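Local coordinates for protein hydroquinone dioxygenase large subunit (Pseudomonas sp., PDB 4ZXA) that forms the large subunit of PnpCD, a two-subunit, iron(II)-dependent hydroquinone 1,2-dioxygenase that probably opens the aromatic ring of hydroquinone, at residues 71-76 / 89-94. Residues are numbered along the deposited sequence; the frame is centred on the assembly and turned at random.
With H8N (4-hydroxybenzonitrile), chain J.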
# COMPACT_ATOMS: atom_id res chain seq x y z
N MET E 71 -2.50 15.56 -1.56
CA MET E 71 -1.51 16.64 -1.52
C MET E 71 -0.94 16.88 -2.89
O MET E 71 -0.75 18.03 -3.27
CB MET E 71 -0.38 16.32 -0.55
CG MET E 71 0.65 17.42 -0.48
SD MET E 71 0.12 18.81 0.51
CE MET E 71 -0.05 20.11 -0.72
N ARG E 72 -0.65 15.82 -3.64
CA ARG E 72 -0.12 16.01 -4.99
C ARG E 72 -1.21 16.60 -5.88
O ARG E 72 -0.95 17.56 -6.60
CB ARG E 72 0.45 14.71 -5.60
CG ARG E 72 1.68 14.12 -4.86
CD ARG E 72 2.67 15.21 -4.50
NE ARG E 72 3.88 14.75 -3.82
CZ ARG E 72 3.92 14.32 -2.56
NH1 ARG E 72 2.81 14.23 -1.83
NH2 ARG E 72 5.08 13.96 -2.02
N ASP E 73 -2.42 16.06 -5.80
CA ASP E 73 -3.50 16.52 -6.67
C ASP E 73 -3.76 18.01 -6.48
O ASP E 73 -4.05 18.73 -7.44
CB ASP E 73 -4.80 15.74 -6.43
CG ASP E 73 -5.52 15.39 -7.73
OD1 ASP E 73 -5.06 15.80 -8.83
OD2 ASP E 73 -6.56 14.70 -7.65
N VAL E 74 -3.64 18.48 -5.24
CA VAL E 74 -3.90 19.88 -4.94
C VAL E 74 -2.75 20.75 -5.41
O VAL E 74 -2.98 21.83 -5.97
CB VAL E 74 -4.14 20.11 -3.44
CG1 VAL E 74 -3.83 21.56 -3.08
CG2 VAL E 74 -5.57 19.76 -3.09
N ALA E 75 -1.53 20.29 -5.17
CA ALA E 75 -0.35 21.06 -5.50
C ALA E 75 -0.18 21.17 -7.01
O ALA E 75 0.35 22.15 -7.51
CB ALA E 75 0.90 20.44 -4.87
N TRP E 76 -0.64 20.14 -7.73
CA TRP E 76 -0.47 20.07 -9.18
C TRP E 76 -1.65 20.68 -9.92
O TRP E 76 -1.66 20.72 -11.15
CB TRP E 76 -0.29 18.62 -9.65
CG TRP E 76 0.88 17.91 -9.04
CD1 TRP E 76 1.91 18.47 -8.34
CD2 TRP E 76 1.12 16.50 -9.06
NE1 TRP E 76 2.78 17.49 -7.93
CE2 TRP E 76 2.31 16.27 -8.36
CE3 TRP E 76 0.44 15.40 -9.60
CZ2 TRP E 76 2.85 15.00 -8.19
CZ3 TRP E 76 0.96 14.14 -9.43
CH2 TRP E 76 2.16 13.95 -8.73
N ILE E 89 -9.99 5.08 -6.55
CA ILE E 89 -10.28 6.50 -6.45
C ILE E 89 -9.34 7.38 -7.26
O ILE E 89 -8.13 7.20 -7.21
CB ILE E 89 -10.23 6.96 -4.98
CG1 ILE E 89 -11.29 6.23 -4.15
CG2 ILE E 89 -10.42 8.45 -4.90
CD1 ILE E 89 -12.72 6.54 -4.58
N GLY E 90 -9.88 8.35 -7.98
CA GLY E 90 -9.07 9.18 -8.83
C GLY E 90 -9.78 10.39 -9.43
O GLY E 90 -11.00 10.54 -9.31
N THR E 91 -9.00 11.25 -10.07
CA THR E 91 -9.54 12.41 -10.74
C THR E 91 -9.02 12.49 -12.17
O THR E 91 -7.95 11.98 -12.48
CB THR E 91 -9.21 13.70 -10.00
OG1 THR E 91 -7.82 13.74 -9.70
CG2 THR E 91 -9.97 13.76 -8.69
N ARG E 92 -9.79 13.13 -13.03
CA ARG E 92 -9.37 13.31 -14.41
C ARG E 92 -9.52 14.79 -14.60
O ARG E 92 -10.59 15.33 -14.39
CB ARG E 92 -10.30 12.56 -15.35
CG ARG E 92 -9.65 12.09 -16.65
CD ARG E 92 -9.15 13.25 -17.53
NE ARG E 92 -8.86 12.77 -18.89
CZ ARG E 92 -8.32 13.51 -19.86
NH1 ARG E 92 -7.99 14.78 -19.63
NH2 ARG E 92 -8.11 12.98 -21.05
N ASN E 93 -8.43 15.47 -14.93
CA ASN E 93 -8.52 16.90 -15.13
C ASN E 93 -9.04 17.15 -16.54
O ASN E 93 -8.48 16.64 -17.51
CB ASN E 93 -7.17 17.59 -14.93
CG ASN E 93 -7.31 19.09 -14.69
OD1 ASN E 93 -8.39 19.65 -14.84
ND2 ASN E 93 -6.21 19.74 -14.30
N TYR E 94 -10.10 17.94 -16.60
CA TYR E 94 -10.69 18.38 -17.85
C TYR E 94 -10.46 19.87 -18.08
O TYR E 94 -11.12 20.49 -18.89
CB TYR E 94 -12.16 17.96 -17.95
CG TYR E 94 -12.29 16.50 -18.28
CD1 TYR E 94 -11.78 15.99 -19.46
CD2 TYR E 94 -12.89 15.61 -17.39
CE1 TYR E 94 -11.87 14.65 -19.76
CE2 TYR E 94 -12.98 14.27 -17.69
CZ TYR E 94 -12.48 13.80 -18.87
OH TYR E 94 -12.57 12.47 -19.18
NAA H8N J . 3.57 11.54 -14.33
CAC H8N J . 4.25 11.97 -13.52
CAI H8N J . 5.18 12.51 -12.48
CAF H8N J . 6.51 12.11 -12.51
CAD H8N J . 7.40 12.60 -11.55
CAH H8N J . 6.92 13.47 -10.59
OAB H8N J . 7.78 13.94 -9.64
CAE H8N J . 5.59 13.87 -10.56
CAG H8N J . 4.71 13.38 -11.51
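Asp73 reaches from the last turn of helix 63-75, its carboxylate pointing across the gap to the hydroxyl of Thr91 on strand 89-93, while the Thr91 side chain reaches back toward the helix. Thr91 OG1 donates a hydrogen bond of 2.6 Å to Asp73 OD2, which receives it through its syn lone pair, on the side of OD1. OD1 itself stays 3.6 Å from Thr91 OG1, and the methyl CG2 of Thr91 packs at 3.7 Å from Asp73 OD2. A chi1 of 50° flanks OG1 with both backbone neighbours of the Thr91 CA and turns it to the helix. Both residues are buried: Phe78 and Phe129 lie against Asp73, Leu100 against Thr91. Strand 89-93 lies in the same antiparallel sheet as strand 251-257, whose His256 binds the cadmium ion, an arrangement consistent with the cupin character of the enzyme; the bond ties the helix end to this sheet. Replacing Asp73 by an alanine removes the carboxylate and is likely to leave the Thr91 hydroxyl without this acceptor and open a gap between helix and strand. Just after the helix, Trp76 turns to the active-site pocket, its CZ2 3.8 Å from CAE of the bound 4-hydroxybenzonitrile. Arg72 CB sits over one face of the indole of Trp76, 3.5 Å above the plane and offset toward its rim, and the Arg72 guanidinium hydrogen-bonds to the carbonyls of Pro143, Thr229 and Trp230. On the strand, Arg92 NH1 hydrogen-bonds to Asn93 O at 2.9 Å, the acceptor nearly in the guanidinium plane.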